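Long-range contacts in archaeosine synthase (Pyrobaculum calidifontis, PDB 5K0P), which converts the nitrile of preQ0-modified tRNA to a formamidine with free ammonium, the last step in making archaeosine: residues Pro80-Thr85 against Val97-Gly103; Met51-Tyr55 against Asp68-Val73. The contacts are given in a common frame with arbitrary orientation. Residues are numbered along the deposited sequence.

Contact 1: residues Pro80-Thr85 against Val97-Gly103; sequences PYVKVT and VVAESGG
A two-stranded antiparallel ladder shows how a hairpin sorts residues between two faces. Both strands are extended; their axes (81-85, 97-102) approach to 4.7 Å, with N-to-C directions at 174°. Val82-Ser101 and Val84-Ala99 are hydrogen-bonded pairs: Val82 N to Ser101 O is 2.9 Å; Ser101 N to Val82 O, Val84 N to Ala99 O and Ala99 N to Val84 O are 2.8 Å. These four side chains share one face, both valines t, beneath helix 62-77. Lys83 with Glu100 and Thr85 with Val98, non-hydrogen-bonded pairs, share the other. Lys83 (t, t, p) puts CG 3.7 Å from Val98 CG1 and 3.8 Å from Glu100 CG; Thr85, m, sets OG1 3.8 Å from Val98 CG2. Tyr81 (chi1 t) lays CD1 3.4 Å from Gly103 CA and hydrogen-bonds Glu35 through OH. Gly102 has positive phi (83°), and a CB would separately hit Pro80 O; the backbone angles of Gly103 also call for glycine, and its N hydrogen-bonds Pro80 O (3.1 Å). Such is the C-terminal beta hairpin of a tunnel-fold subunit.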
ATOM      1  N   PRO A  80      -5.194   1.812 -35.048  1.00 32.41           N
ATOM      2  CA  PRO A  80      -3.910   1.209 -35.456  1.00 35.35           C
ATOM      3  C   PRO A  80      -3.212   0.381 -34.389  1.00 34.76           C
ATOM      4  O   PRO A  80      -2.225  -0.297 -34.715  1.00 33.82           O
ATOM      5  CB  PRO A  80      -3.006   2.436 -35.726  1.00 34.91           C
ATOM      6  CG  PRO A  80      -3.614   3.545 -34.959  1.00 33.22           C
ATOM      7  CD  PRO A  80      -5.098   3.291 -35.028  1.00 32.41           C
ATOM      8  N   TYR A  81      -3.654   0.498 -33.136  1.00 32.85           N
ATOM      9  CA  TYR A  81      -3.107  -0.281 -32.039  1.00 31.37           C
ATOM     10  C   TYR A  81      -4.247  -0.521 -31.065  1.00 25.71           C
ATOM     11  O   TYR A  81      -4.989   0.403 -30.726  1.00 24.22           O
ATOM     12  CB  TYR A  81      -1.969   0.459 -31.272  1.00 30.38           C
ATOM     13  CG  TYR A  81      -1.558  -0.202 -29.970  1.00 31.09           C
ATOM     14  CD1 TYR A  81      -0.955  -1.424 -29.964  1.00 30.22           C
ATOM     15  CD2 TYR A  81      -1.783   0.424 -28.743  1.00 31.55           C
ATOM     16  CE1 TYR A  81      -0.579  -2.033 -28.807  1.00 31.33           C
ATOM     17  CE2 TYR A  81      -1.414  -0.177 -27.550  1.00 29.53           C
ATOM     18  CZ  TYR A  81      -0.833  -1.415 -27.589  1.00 28.38           C
ATOM     19  OH  TYR A  81      -0.473  -1.980 -26.386  1.00 29.20           O
ATOM     20  N   VAL A  82      -4.341  -1.758 -30.620  1.00 24.51           N
ATOM     21  CA  VAL A  82      -5.285  -2.211 -29.555  1.00 25.66           C
ATOM     22  C   VAL A  82      -4.654  -3.337 -28.805  1.00 23.30           C
ATOM     23  O   VAL A  82      -4.061  -4.256 -29.421  1.00 29.29           O
ATOM     24  CB  VAL A  82      -6.583  -2.843 -30.096  1.00 30.25           C
ATOM     25  CG1 VAL A  82      -7.663  -3.038 -29.008  1.00 27.63           C
ATOM     26  CG2 VAL A  82      -7.173  -1.925 -31.045  1.00 37.18           C
ATOM     27  N   LYS A  83      -4.801  -3.290 -27.481  1.00 21.57           N
ATOM     28  CA  LYS A  83      -4.435  -4.363 -26.629  1.00 22.30           C
ATOM     29  C   LYS A  83      -5.524  -4.580 -25.605  1.00 20.56           C
ATOM     30  O   LYS A  83      -6.038  -3.619 -25.021  1.00 22.11           O
ATOM     31  CB  LYS A  83      -3.104  -4.063 -25.931  1.00 25.36           C
ATOM     32  CG  LYS A  83      -2.633  -5.178 -25.051  1.00 26.49           C
ATOM     33  CD  LYS A  83      -1.228  -4.970 -24.518  1.00 29.81           C
ATOM     34  CE  LYS A  83      -1.242  -3.977 -23.350  1.00 38.83           C
ATOM     35  NZ  LYS A  83       0.065  -3.864 -22.625  1.00 48.45           N
ATOM     36  N   VAL A  84      -5.834  -5.865 -25.383  1.00 20.43           N
ATOM     37  CA  VAL A  84      -6.829  -6.321 -24.456  1.00 20.35           C
ATOM     38  C   VAL A  84      -6.211  -7.289 -23.469  1.00 20.39           C
ATOM     39  O   VAL A  84      -5.608  -8.260 -23.888  1.00 21.04           O
ATOM     40  CB  VAL A  84      -7.937  -7.083 -25.178  1.00 21.15           C
ATOM     41  CG1 VAL A  84      -8.972  -7.602 -24.165  1.00 20.57           C
ATOM     42  CG2 VAL A  84      -8.604  -6.212 -26.237  1.00 22.89           C
ATOM     43  N   THR A  85      -6.474  -7.097 -22.180  1.00 18.30           N
ATOM     44  CA  THR A  85      -5.890  -7.885 -21.160  1.00 19.50           C
ATOM     45  C   THR A  85      -7.008  -8.296 -20.245  1.00 19.01           C
ATOM     46  O   THR A  85      -7.750  -7.424 -19.744  1.00 21.00           O
ATOM     47  CB  THR A  85      -4.802  -7.135 -20.313  1.00 22.06           C
ATOM     48  OG1 THR A  85      -3.668  -6.722 -21.155  1.00 23.99           O
ATOM     49  CG2 THR A  85      -4.248  -8.125 -19.279  1.00 21.29           C
ATOM     50  N   VAL A  97      -4.371 -12.902 -19.735  1.00 21.59           N
ATOM     51  CA  VAL A  97      -4.307 -13.203 -21.114  1.00 20.59           C
ATOM     52  C   VAL A  97      -4.338 -11.936 -21.867  1.00 18.64           C
ATOM     53  O   VAL A  97      -5.262 -11.150 -21.705  1.00 21.06           O
ATOM     54  CB  VAL A  97      -5.544 -14.086 -21.556  1.00 23.51           C
ATOM     55  CG1 VAL A  97      -5.405 -14.309 -23.031  1.00 26.69           C
ATOM     56  CG2 VAL A  97      -5.541 -15.424 -20.868  1.00 24.87           C
ATOM     57  N   VAL A  98      -3.402 -11.766 -22.808  1.00 21.70           N
ATOM     58  CA  VAL A  98      -3.287 -10.525 -23.557  1.00 22.45           C
ATOM     59  C   VAL A  98      -3.534 -10.860 -25.048  1.00 24.35           C
ATOM     60  O   VAL A  98      -2.965 -11.865 -25.586  1.00 23.16           O
ATOM     61  CB  VAL A  98      -1.864  -9.901 -23.369  1.00 23.85           C
ATOM     62  CG1 VAL A  98      -1.679  -8.640 -24.159  1.00 25.90           C
ATOM     63  CG2 VAL A  98      -1.488  -9.710 -21.889  1.00 25.08           C
ATOM     64  N   ALA A  99      -4.278  -9.991 -25.718  1.00 21.38           N
ATOM     65  CA  ALA A  99      -4.321  -9.992 -27.171  1.00 23.38           C
ATOM     66  C   ALA A  99      -3.979  -8.612 -27.649  1.00 26.54           C
ATOM     67  O   ALA A  99      -4.340  -7.623 -27.022  1.00 26.90           O
ATOM     68  CB  ALA A  99      -5.703 -10.387 -27.670  1.00 23.99           C
ATOM     69  N   GLU A 100      -3.269  -8.550 -28.770  1.00 31.26           N
ATOM     70  CA  GLU A 100      -2.717  -7.297 -29.286  1.00 34.60           C
ATOM     71  C   GLU A 100      -2.944  -7.238 -30.743  1.00 40.73           C
ATOM     72  O   GLU A 100      -3.008  -8.256 -31.423  1.00 44.75           O
ATOM     73  CB  GLU A 100      -1.229  -7.300 -29.162  1.00 39.51           C
ATOM     74  CG  GLU A 100      -0.766  -7.092 -27.760  1.00 42.82           C
ATOM     75  CD  GLU A 100       0.689  -6.716 -27.655  1.00 51.13           C
ATOM     76  OE1 GLU A 100       1.027  -5.636 -28.117  1.00 59.19           O
ATOM     77  OE2 GLU A 100       1.476  -7.481 -27.058  1.00 58.82           O
ATOM     78  N   SER A 101      -2.966  -6.045 -31.265  1.00 42.11           N
ATOM     79  CA  SER A 101      -2.876  -5.870 -32.705  1.00 43.38           C
ATOM     80  C   SER A 101      -2.337  -4.474 -33.011  1.00 44.89           C
ATOM     81  O   SER A 101      -2.911  -3.495 -32.507  1.00 37.14           O
ATOM     82  CB  SER A 101      -4.244  -6.013 -33.325  1.00 43.45           C
ATOM     83  OG  SER A 101      -4.132  -5.840 -34.713  1.00 50.32           O
ATOM     84  N   GLY A 102      -1.271  -4.422 -33.840  1.00 45.20           N
ATOM     85  CA  GLY A 102      -0.681  -3.203 -34.350  1.00 41.00           C
ATOM     86  C   GLY A 102       0.279  -2.649 -33.330  1.00 43.45           C
ATOM     87  O   GLY A 102       0.977  -3.389 -32.634  1.00 53.70           O
ATOM     88  N   GLY A 103       0.309  -1.337 -33.229  1.00 40.28           N
ATOM     89  CA  GLY A 103       1.279  -0.677 -32.390  1.00 40.50           C
ATOM     90  C   GLY A 103       1.683   0.609 -33.018  1.00 34.67           C
ATOM     91  O   GLY A 103       1.092   1.027 -33.965  1.00 34.10           O
TER

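Contact 2: residues Met51-Tyr55 against Asp68-Val73; sequences MVDSY and DLLEKV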
ATOM      1  N   MET A  51     -20.055  -4.218 -24.869  1.00 24.51           N
ATOM      2  CA  MET A  51     -19.195  -5.302 -25.391  1.00 23.74           C
ATOM      3  C   MET A  51     -18.788  -6.242 -24.253  1.00 22.33           C
ATOM      4  O   MET A  51     -18.933  -7.451 -24.353  1.00 22.13           O
ATOM      5  CB  MET A  51     -17.944  -4.737 -26.028  1.00 24.98           C
ATOM      6  CG  MET A  51     -18.150  -3.979 -27.346  1.00 27.67           C
ATOM      7  SD  MET A  51     -16.551  -3.316 -27.871  1.00 26.30           S
ATOM      8  CE  MET A  51     -17.091  -2.519 -29.376  1.00 26.62           C
ATOM      9  N   VAL A  52     -18.381  -5.666 -23.133  1.00 18.37           N
ATOM     10  CA  VAL A  52     -17.899  -6.455 -22.051  1.00 19.48           C
ATOM     11  C   VAL A  52     -19.093  -7.235 -21.420  1.00 20.25           C
ATOM     12  O   VAL A  52     -18.915  -8.397 -21.116  1.00 19.85           O
ATOM     13  CB  VAL A  52     -17.224  -5.596 -20.952  1.00 19.08           C
ATOM     14  CG1 VAL A  52     -16.894  -6.414 -19.744  1.00 17.84           C
ATOM     15  CG2 VAL A  52     -15.924  -4.963 -21.501  1.00 20.91           C
ATOM     16  N   ASP A  53     -20.220  -6.564 -21.171  1.00 20.33           N
ATOM     17  CA  ASP A  53     -21.378  -7.247 -20.609  1.00 22.88           C
ATOM     18  C   ASP A  53     -21.947  -8.304 -21.539  1.00 21.87           C
ATOM     19  O   ASP A  53     -22.684  -9.129 -21.086  1.00 23.08           O
ATOM     20  CB  ASP A  53     -22.489  -6.263 -20.226  1.00 24.72           C
ATOM     21  CG  ASP A  53     -22.117  -5.419 -19.022  1.00 25.78           C
ATOM     22  OD1 ASP A  53     -21.201  -5.806 -18.305  1.00 26.11           O
ATOM     23  OD2 ASP A  53     -22.665  -4.343 -18.790  1.00 24.85           O
ATOM     24  N   SER A  54     -21.619  -8.266 -22.825  1.00 23.02           N
ATOM     25  CA  SER A  54     -22.181  -9.267 -23.723  1.00 24.60           C
ATOM     26  C   SER A  54     -21.839 -10.670 -23.329  1.00 24.20           C
ATOM     27  O   SER A  54     -22.531 -11.588 -23.747  1.00 22.92           O
ATOM     28  CB  SER A  54     -21.769  -9.037 -25.186  1.00 24.42           C
ATOM     29  OG  SER A  54     -20.372  -9.233 -25.378  1.00 21.92           O
ATOM     30  N   TYR A  55     -20.753 -10.858 -22.586  1.00 22.63           N
ATOM     31  CA  TYR A  55     -20.245 -12.200 -22.232  1.00 23.67           C
ATOM     32  C   TYR A  55     -20.962 -12.824 -21.002  1.00 20.93           C
ATOM     33  O   TYR A  55     -20.765 -14.001 -20.681  1.00 22.86           O
ATOM     34  CB  TYR A  55     -18.705 -12.162 -22.008  1.00 21.89           C
ATOM     35  CG  TYR A  55     -17.936 -11.710 -23.216  1.00 20.62           C
ATOM     36  CD1 TYR A  55     -17.768 -12.531 -24.286  1.00 21.69           C
ATOM     37  CD2 TYR A  55     -17.351 -10.425 -23.272  1.00 19.32           C
ATOM     38  CE1 TYR A  55     -17.105 -12.069 -25.440  1.00 24.22           C
ATOM     39  CE2 TYR A  55     -16.741  -9.956 -24.400  1.00 18.82           C
ATOM     40  CZ  TYR A  55     -16.573 -10.774 -25.485  1.00 20.24           C
ATOM     41  OH  TYR A  55     -15.887 -10.280 -26.618  1.00 22.19           O
ATOM     42  N   ASP A  68     -11.690 -12.252 -28.763  1.00 27.60           N
ATOM     43  CA  ASP A  68     -13.000 -11.855 -29.265  1.00 27.06           C
ATOM     44  C   ASP A  68     -13.259 -10.359 -29.017  1.00 25.69           C
ATOM     45  O   ASP A  68     -13.737  -9.659 -29.898  1.00 25.70           O
ATOM     46  CB  ASP A  68     -14.106 -12.702 -28.634  1.00 27.37           C
ATOM     47  CG  ASP A  68     -15.405 -12.505 -29.305  1.00 29.68           C
ATOM     48  OD1 ASP A  68     -15.511 -12.845 -30.491  1.00 34.08           O
ATOM     49  OD2 ASP A  68     -16.292 -11.968 -28.676  1.00 28.18           O
ATOM     50  N   LEU A  69     -12.925  -9.889 -27.826  1.00 24.88           N
ATOM     51  CA  LEU A  69     -13.132  -8.503 -27.458  1.00 24.44           C
ATOM     52  C   LEU A  69     -12.196  -7.612 -28.309  1.00 23.71           C
ATOM     53  O   LEU A  69     -12.602  -6.563 -28.731  1.00 25.66           O
ATOM     54  CB  LEU A  69     -12.924  -8.301 -25.924  1.00 21.41           C
ATOM     55  CG  LEU A  69     -13.127  -6.859 -25.363  1.00 23.64           C
ATOM     56  CD1 LEU A  69     -14.517  -6.339 -25.710  1.00 28.22           C
ATOM     57  CD2 LEU A  69     -12.942  -6.791 -23.833  1.00 22.42           C
ATOM     58  N   LEU A  70     -10.974  -8.034 -28.570  1.00 23.43           N
ATOM     59  CA  LEU A  70     -10.072  -7.311 -29.531  1.00 26.56           C
ATOM     60  C   LEU A  70     -10.677  -7.103 -30.867  1.00 28.15           C
ATOM     61  O   LEU A  70     -10.609  -5.967 -31.460  1.00 26.89           O
ATOM     62  CB  LEU A  70      -8.759  -8.054 -29.675  1.00 28.88           C
ATOM     63  CG  LEU A  70      -7.748  -7.303 -30.535  1.00 32.60           C
ATOM     64  CD1 LEU A  70      -6.444  -7.056 -29.828  1.00 34.41           C
ATOM     65  CD2 LEU A  70      -7.467  -8.100 -31.771  1.00 38.74           C
ATOM     66  N   GLU A  71     -11.314  -8.196 -31.337  1.00 30.27           N
ATOM     67  CA  GLU A  71     -11.960  -8.194 -32.634  1.00 33.23           C
ATOM     68  C   GLU A  71     -13.162  -7.282 -32.578  1.00 28.76           C
ATOM     69  O   GLU A  71     -13.344  -6.549 -33.558  1.00 38.68           O
ATOM     70  CB  GLU A  71     -12.279  -9.585 -33.183  1.00 35.47           C
ATOM     71  CG  GLU A  71     -11.050 -10.326 -33.738  1.00 42.15           C
ATOM     72  CD  GLU A  71     -10.216  -9.518 -34.826  1.00 51.68           C
ATOM     73  OE1 GLU A  71     -10.729  -8.856 -35.795  1.00 50.18           O
ATOM     74  OE2 GLU A  71      -8.976  -9.541 -34.712  1.00 59.67           O
ATOM     75  N   LYS A  72     -13.908  -7.242 -31.456  1.00 25.61           N
ATOM     76  CA  LYS A  72     -14.991  -6.288 -31.333  1.00 29.04           C
ATOM     77  C   LYS A  72     -14.563  -4.843 -31.421  1.00 28.24           C
ATOM     78  O   LYS A  72     -15.226  -4.009 -32.111  1.00 25.69           O
ATOM     79  CB  LYS A  72     -15.741  -6.473 -30.037  1.00 28.20           C
ATOM     80  CG  LYS A  72     -16.724  -7.594 -30.177  1.00 34.18           C
ATOM     81  CD  LYS A  72     -17.031  -8.205 -28.847  1.00 37.18           C
ATOM     82  CE  LYS A  72     -17.986  -9.367 -29.012  1.00 39.60           C
ATOM     83  NZ  LYS A  72     -19.270  -8.855 -28.590  1.00 41.56           N
ATOM     84  N   VAL A  73     -13.463  -4.534 -30.724  1.00 27.08           N
ATOM     85  CA  VAL A  73     -12.967  -3.164 -30.681  1.00 27.66           C
ATOM     86  C   VAL A  73     -12.382  -2.774 -32.045  1.00 29.31           C
ATOM     87  O   VAL A  73     -12.605  -1.672 -32.502  1.00 30.74           O
ATOM     88  CB  VAL A  73     -11.928  -2.938 -29.569  1.00 25.33           C
ATOM     89  CG1 VAL A  73     -11.368  -1.496 -29.635  1.00 26.92           C
ATOM     90  CG2 VAL A  73     -12.554  -3.215 -28.220  1.00 24.65           C
TER
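This is a buried packing of helix on helix, in the layer that a tunnel-fold subunit lays over one face of its antiparallel sheet. Residues 51-55, from the C-terminal part of helix 45-53 onward, meet the middle of helix 62-77, and the interface grades from apolar to polar along its length. Met51, its side chain m, t, t, fills the apolar part and reaches along the second helix, with CB 3.8 Å from Leu69 CD1, SD 4.0 Å from Val73 CG2 and CE 3.6 Å from the backbone oxygen Lys72 O. Val52 points away from helix 62-77, yet its CG2 still comes within 4.2 Å of Leu69 CD2, and both residues also rest on Val32 of strand 27-37, so sheet and helices share one core. Leu43 packs against Met51, which places this core beside the substrate-binding site. Ser54 OG hydrogen-bonds back to Met51 O at 2.5 Å while receiving a weak hydrogen bond from Lys72 NZ at 3.4 Å. Tyr55 brings its ring to Leu69, CZ lying 4.4 Å from Leu69 CB, and spends its polar tip on a short hydrogen bond, Tyr55 OH to Asp68 OD2 at 2.7 Å.

In the fold
The two contacts show how helices and an antiparallel sheet form one two-layer subunit. Contact 2 closes before contact 1 opens, and helix 62-77 leads into strand 81-90, so one continuous run of chain serves both. They lie about 13 Å apart, centre to centre. Leu70 bridges them: turned away from helix 45-53, it sets CD1 3.6 Å from Ala99 O, while Leu70 CA lies 3.8 Å from Val84 CG2. Leu69 and Val73, by contrast, meet both the other helix and the sheet. Strand 93-102, outermost within the chain, pairs through Val98 with a strand of a second subunit, carrying the sheet across an interface of the decamer, whose active sites lie between subunits.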